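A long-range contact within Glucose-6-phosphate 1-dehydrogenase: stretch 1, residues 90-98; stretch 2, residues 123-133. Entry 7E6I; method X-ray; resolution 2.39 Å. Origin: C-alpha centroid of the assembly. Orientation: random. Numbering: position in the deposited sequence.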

ATOM      1  N   PRO A  90      -5.266  20.351  22.175  1.00 53.98           N
ATOM      2  CA  PRO A  90      -5.926  19.046  22.223  1.00 53.27           C
ATOM      3  C   PRO A  90      -6.649  18.760  20.919  1.00 51.83           C
ATOM      4  O   PRO A  90      -7.038  19.668  20.180  1.00 52.30           O
ATOM      5  CB  PRO A  90      -6.911  19.195  23.388  1.00 53.71           C
ATOM      6  CG  PRO A  90      -7.229  20.658  23.425  1.00 54.92           C
ATOM      7  CD  PRO A  90      -6.029  21.394  22.890  1.00 55.64           C
ATOM      8  N   TYR A  91      -6.799  17.467  20.623  1.00 52.52           N
ATOM      9  CA  TYR A  91      -7.659  17.078  19.509  1.00 54.50           C
ATOM     10  C   TYR A  91      -9.128  17.104  19.902  1.00 58.30           C
ATOM     11  O   TYR A  91      -9.998  17.155  19.024  1.00 57.78           O
ATOM     12  CB  TYR A  91      -7.295  15.677  18.997  1.00 51.40           C
ATOM     13  CG  TYR A  91      -5.822  15.462  18.705  1.00 47.00           C
ATOM     14  CD1 TYR A  91      -5.170  16.210  17.729  1.00 46.05           C
ATOM     15  CD2 TYR A  91      -5.094  14.502  19.391  1.00 44.36           C
ATOM     16  CE1 TYR A  91      -3.820  16.018  17.461  1.00 46.32           C
ATOM     17  CE2 TYR A  91      -3.752  14.296  19.129  1.00 45.74           C
ATOM     18  CZ  TYR A  91      -3.114  15.060  18.170  1.00 49.07           C
ATOM     19  OH  TYR A  91      -1.774  14.858  17.915  1.00 46.67           O
ATOM     20  N   ASP A  92      -9.397  17.121  21.209  1.00 58.88           N
ATOM     21  CA  ASP A  92     -10.689  16.903  21.840  1.00 60.50           C
ATOM     22  C   ASP A  92     -11.544  18.160  21.956  1.00 63.36           C
ATOM     23  O   ASP A  92     -12.718  18.054  22.327  1.00 63.19           O
ATOM     24  CB  ASP A  92     -10.451  16.345  23.249  1.00 63.99           C
ATOM     25  CG  ASP A  92     -11.417  15.261  23.619  1.00 76.66           C
ATOM     26  OD1 ASP A  92     -11.003  14.083  23.656  1.00 83.06           O
ATOM     27  OD2 ASP A  92     -12.592  15.587  23.891  1.00 83.16           O
ATOM     28  N   SER A  93     -10.989  19.340  21.679  1.00 59.97           N
ATOM     29  CA  SER A  93     -11.623  20.579  22.104  1.00 61.45           C
ATOM     30  C   SER A  93     -11.362  21.684  21.092  1.00 59.68           C
ATOM     31  O   SER A  93     -10.299  21.741  20.470  1.00 57.15           O
ATOM     32  CB  SER A  93     -11.118  21.005  23.489  1.00 64.41           C
ATOM     33  OG  SER A  93     -12.094  21.771  24.177  1.00 72.44           O
ATOM     34  N   ASP A  94     -12.327  22.602  20.994  1.00 61.43           N
ATOM     35  CA  ASP A  94     -12.361  23.573  19.907  1.00 59.34           C
ATOM     36  C   ASP A  94     -11.309  24.669  20.024  1.00 60.48           C
ATOM     37  O   ASP A  94     -11.064  25.368  19.037  1.00 60.28           O
ATOM     38  CB  ASP A  94     -13.740  24.234  19.826  1.00 59.35           C
ATOM     39  CG  ASP A  94     -14.885  23.233  19.865  1.00 64.00           C
ATOM     40  OD1 ASP A  94     -14.822  22.187  19.175  1.00 64.51           O
ATOM     41  OD2 ASP A  94     -15.868  23.508  20.578  1.00 66.05           O
ATOM     42  N   GLU A  95     -10.696  24.865  21.196  1.00 61.74           N
ATOM     43  CA  GLU A  95      -9.801  26.012  21.347  1.00 62.18           C
ATOM     44  C   GLU A  95      -8.565  25.864  20.478  1.00 59.21           C
ATOM     45  O   GLU A  95      -8.062  26.856  19.936  1.00 61.11           O
ATOM     46  CB  GLU A  95      -9.396  26.218  22.811  1.00 64.60           C
ATOM     47  CG  GLU A  95      -8.746  25.025  23.484  1.00 63.37           C
ATOM     48  CD  GLU A  95      -9.766  24.164  24.198  1.00 71.56           C
ATOM     49  OE1 GLU A  95      -9.364  23.163  24.845  1.00 71.70           O
ATOM     50  OE2 GLU A  95     -10.975  24.497  24.105  1.00 71.88           O
ATOM     51  N   GLY A  96      -8.055  24.642  20.339  1.00 58.26           N
ATOM     52  CA  GLY A  96      -6.913  24.435  19.468  1.00 56.99           C
ATOM     53  C   GLY A  96      -7.231  24.755  18.022  1.00 55.55           C
ATOM     54  O   GLY A  96      -6.441  25.409  17.333  1.00 55.28           O
ATOM     55  N   TYR A  97      -8.406  24.325  17.554  1.00 54.34           N
ATOM     56  CA  TYR A  97      -8.772  24.528  16.153  1.00 56.61           C
ATOM     57  C   TYR A  97      -9.053  25.996  15.863  1.00 54.97           C
ATOM     58  O   TYR A  97      -8.688  26.502  14.795  1.00 53.62           O
ATOM     59  CB  TYR A  97      -9.969  23.644  15.801  1.00 52.47           C
ATOM     60  CG  TYR A  97      -9.628  22.181  15.981  1.00 54.10           C
ATOM     61  CD1 TYR A  97      -9.658  21.593  17.241  1.00 52.11           C
ATOM     62  CD2 TYR A  97      -9.235  21.399  14.903  1.00 50.83           C
ATOM     63  CE1 TYR A  97      -9.325  20.266  17.424  1.00 50.95           C
ATOM     64  CE2 TYR A  97      -8.903  20.061  15.073  1.00 52.80           C
ATOM     65  CZ  TYR A  97      -8.951  19.501  16.337  1.00 51.83           C
ATOM     66  OH  TYR A  97      -8.623  18.172  16.512  1.00 48.88           O
ATOM     67  N   LEU A  98      -9.671  26.704  16.809  1.00 55.33           N
ATOM     68  CA  LEU A  98      -9.881  28.133  16.622  1.00 53.16           C
ATOM     69  C   LEU A  98      -8.557  28.881  16.626  1.00 54.77           C
ATOM     70  O   LEU A  98      -8.355  29.799  15.823  1.00 56.13           O
ATOM     71  CB  LEU A  98     -10.817  28.669  17.697  1.00 54.27           C
ATOM     72  CG  LEU A  98     -12.202  28.030  17.608  1.00 56.89           C
ATOM     73  CD1 LEU A  98     -13.000  28.267  18.875  1.00 54.39           C
ATOM     74  CD2 LEU A  98     -12.941  28.540  16.377  1.00 56.86           C
ATOM     75  N   ALA A 123      -1.873  12.143  10.744  1.00 36.85           N
ATOM     76  CA  ALA A 123      -0.936  11.079  11.117  1.00 35.51           C
ATOM     77  C   ALA A 123      -1.300  10.499  12.485  1.00 39.74           C
ATOM     78  O   ALA A 123      -0.535  10.545  13.447  1.00 41.88           O
ATOM     79  CB  ALA A 123       0.490  11.605  11.107  1.00 35.05           C
ATOM     80  N   LEU A 124      -2.495   9.933  12.557  1.00 37.02           N
ATOM     81  CA  LEU A 124      -3.104   9.541  13.817  1.00 39.57           C
ATOM     82  C   LEU A 124      -3.803   8.213  13.623  1.00 42.00           C
ATOM     83  O   LEU A 124      -4.126   7.834  12.488  1.00 40.30           O
ATOM     84  CB  LEU A 124      -4.111  10.602  14.294  1.00 41.93           C
ATOM     85  CG  LEU A 124      -3.552  11.982  14.647  1.00 40.88           C
ATOM     86  CD1 LEU A 124      -4.644  13.023  14.673  1.00 41.95           C
ATOM     87  CD2 LEU A 124      -2.857  11.909  15.992  1.00 42.96           C
ATOM     88  N   PRO A 125      -4.046   7.467  14.697  1.00 41.11           N
ATOM     89  CA  PRO A 125      -4.859   6.253  14.591  1.00 41.86           C
ATOM     90  C   PRO A 125      -6.325   6.612  14.430  1.00 43.74           C
ATOM     91  O   PRO A 125      -6.743   7.727  14.778  1.00 43.65           O
ATOM     92  CB  PRO A 125      -4.601   5.538  15.924  1.00 43.60           C
ATOM     93  CG  PRO A 125      -4.261   6.641  16.867  1.00 43.95           C
ATOM     94  CD  PRO A 125      -3.542   7.677  16.068  1.00 41.01           C
ATOM     95  N   PRO A 126      -7.141   5.692  13.916  1.00 43.95           N
ATOM     96  CA  PRO A 126      -8.541   6.043  13.627  1.00 43.78           C
ATOM     97  C   PRO A 126      -9.331   6.503  14.842  1.00 46.15           C
ATOM     98  O   PRO A 126     -10.238   7.338  14.697  1.00 46.21           O
ATOM     99  CB  PRO A 126      -9.111   4.745  13.041  1.00 41.54           C
ATOM    100  CG  PRO A 126      -7.926   4.010  12.529  1.00 41.15           C
ATOM    101  CD  PRO A 126      -6.800   4.338  13.459  1.00 44.24           C
ATOM    102  N   SER A 127      -9.012   6.004  16.038  1.00 44.18           N
ATOM    103  CA  SER A 127      -9.746   6.445  17.219  1.00 45.53           C
ATOM    104  C   SER A 127      -9.624   7.938  17.448  1.00 45.22           C
ATOM    105  O   SER A 127     -10.377   8.490  18.254  1.00 48.57           O
ATOM    106  CB  SER A 127      -9.269   5.696  18.460  1.00 45.59           C
ATOM    107  OG  SER A 127      -7.878   5.869  18.646  1.00 50.03           O
ATOM    108  N   ILE A 128      -8.716   8.609  16.750  1.00 47.15           N
ATOM    109  CA  ILE A 128      -8.578  10.051  16.864  1.00 45.91           C
ATOM    110  C   ILE A 128      -8.980  10.795  15.577  1.00 45.25           C
ATOM    111  O   ILE A 128      -9.348  11.978  15.668  1.00 46.15           O
ATOM    112  CB  ILE A 128      -7.147  10.415  17.327  1.00 43.92           C
ATOM    113  CG1 ILE A 128      -6.887   9.715  18.672  1.00 48.30           C
ATOM    114  CG2 ILE A 128      -6.971  11.902  17.573  1.00 41.42           C
ATOM    115  CD1 ILE A 128      -5.464   9.271  18.938  1.00 44.07           C
ATOM    116  N   PHE A 129      -9.003  10.122  14.406  1.00 45.15           N
ATOM    117  CA  PHE A 129      -9.567  10.686  13.171  1.00 44.58           C
ATOM    118  C   PHE A 129     -10.875  11.381  13.414  1.00 43.90           C
ATOM    119  O   PHE A 129     -11.064  12.536  13.021  1.00 46.29           O
ATOM    120  CB  PHE A 129      -9.944   9.647  12.100  1.00 46.33           C
ATOM    121  CG  PHE A 129      -8.837   8.927  11.497  1.00 44.11           C
ATOM    122  CD1 PHE A 129      -7.536   9.276  11.745  1.00 43.35           C
ATOM    123  CD2 PHE A 129      -9.118   7.844  10.686  1.00 44.32           C
ATOM    124  CE1 PHE A 129      -6.523   8.552  11.188  1.00 45.93           C
ATOM    125  CE2 PHE A 129      -8.114   7.106  10.141  1.00 44.44           C
ATOM    126  CZ  PHE A 129      -6.806   7.462  10.383  1.00 46.98           C
ATOM    127  N   ILE A 130     -11.838  10.607  13.928  1.00 42.10           N
ATOM    128  CA  ILE A 130     -13.220  11.064  13.942  1.00 46.02           C
ATOM    129  C   ILE A 130     -13.353  12.304  14.811  1.00 48.84           C
ATOM    130  O   ILE A 130     -14.092  13.241  14.472  1.00 48.25           O
ATOM    131  CB  ILE A 130     -14.159   9.929  14.399  1.00 44.22           C
ATOM    132  CG1 ILE A 130     -14.424   8.976  13.252  1.00 43.53           C
ATOM    133  CG2 ILE A 130     -15.501  10.483  14.797  1.00 46.72           C
ATOM    134  CD1 ILE A 130     -14.945   9.660  12.002  1.00 47.18           C
ATOM    135  N   ASP A 131     -12.624  12.351  15.925  1.00 44.27           N
ATOM    136  CA  ASP A 131     -12.630  13.569  16.713  1.00 46.44           C
ATOM    137  C   ASP A 131     -12.065  14.724  15.904  1.00 44.44           C
ATOM    138  O   ASP A 131     -12.719  15.763  15.760  1.00 46.81           O
ATOM    139  CB  ASP A 131     -11.861  13.366  18.021  1.00 50.50           C
ATOM    140  CG  ASP A 131     -12.538  12.363  18.943  1.00 55.37           C
ATOM    141  OD1 ASP A 131     -13.682  11.971  18.626  1.00 59.00           O
ATOM    142  OD2 ASP A 131     -11.940  11.958  19.974  1.00 60.12           O
ATOM    143  N   VAL A 132     -10.872  14.550  15.327  1.00 42.74           N
ATOM    144  CA  VAL A 132     -10.251  15.646  14.583  1.00 43.41           C
ATOM    145  C   VAL A 132     -11.099  16.036  13.381  1.00 43.40           C
ATOM    146  O   VAL A 132     -11.246  17.223  13.066  1.00 45.03           O
ATOM    147  CB  VAL A 132      -8.823  15.274  14.157  1.00 43.44           C
ATOM    148  CG1 VAL A 132      -8.192  16.433  13.373  1.00 40.85           C
ATOM    149  CG2 VAL A 132      -7.995  14.906  15.377  1.00 42.45           C
ATOM    150  N   CYS A 133     -11.664  15.052  12.685  1.00 42.22           N
ATOM    151  CA  CYS A 133     -12.494  15.370  11.527  1.00 43.92           C
ATOM    152  C   CYS A 133     -13.712  16.189  11.938  1.00 46.67           C
ATOM    153  O   CYS A 133     -14.027  17.204  11.305  1.00 46.31           O
ATOM    154  CB  CYS A 133     -12.902  14.089  10.801  1.00 41.84           C
ATOM    155  SG  CYS A 133     -11.555  13.417   9.770  1.00 39.61           S
TER

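The contact joins a loop that leads into a helix (stretch 1) to the opening of a second helix (stretch 2), with touching residues at least 33 positions apart in sequence. The backbones come nearest at Tyr91 and Val132, whose CA atoms lie 5.7 Å apart; Asp92 and Asp131 follow, at 6.4 Å between CA atoms. No hydrogen bond crosses the interface, so shape carries the association, and the two stretches together bury 281 Å².

The principal bump is Tyr91. Its CA-to-CB bond points toward stretch 2, its chi1 is m (-50°), and it gives up 88 Å² to the other stretch, more than any other residue here. The hollow that receives it is built from Leu124, Ile128 and Val132. Leu124 lies in the segment before the helix, whereas Ile128 and Val132 are one turn apart within it, as the 3.0 Å hydrogen bond from Val132 N to Ile128 O confirms. The three side chains meet successive parts of the tyrosine. Near its root, Tyr91 CB is 3.8 Å from Val132 CG2; partway along, Tyr91 CD2 is 3.7 Å from Ile128 CG2; at the far end, Tyr91 CZ is 3.8 Å and Tyr91 OH 3.7 Å from Leu124 CD2. Leu124 CD1 sits over one face of the ring, while the methyls of Ile128 and Val132 approach obliquely. All these separations are typical of van der Waals contact between an aromatic side chain and aliphatic groups.

Val132 also serves a second aromatic residue. Its CA-to-CB bond runs sideways to stretch 1, and with chi1 at 180° (t) both its methyls reach Tyr97, and CG2 reaches Tyr91 as well. Val132 CG1 lies near the plane of the Tyr97 ring, at its edge, 4.1 Å from Tyr97 CE2, and Val132 CG2 comes within 3.5 Å of Tyr97 OH. The CG2 methyl thus touches both tyrosines, resting against the place where Tyr91 CB and Tyr97 OH come within 3.8 Å of each other.

That hydroxyl has a polar role too. Tyr97 OH donates a hydrogen bond to Tyr91 O over 3.0 Å, linking the helix of stretch 1 back to the loop before it. The bond lies wholly within stretch 1, but it ties together the two residues that Val132 touches. The same carbonyl, Tyr91 O, is 4.3 Å from Asp131 CB, a looser contact on the flank of the packing.

Chemistry changes at Asp92 and Asp131. The CA-to-CB bond of Asp92 points away from stretch 2, yet the end of its side chain comes nearer, leaving Asp92 OD1 4.4 Å from Asp131 OD2. These are like charges close together, so the pair offers no attraction of its own. Asp92 is exposed and Asp131 partly exposed, and solvent can help screen such a pair. The favorable contacts therefore center on the two tyrosines and the aliphatic side chains around them.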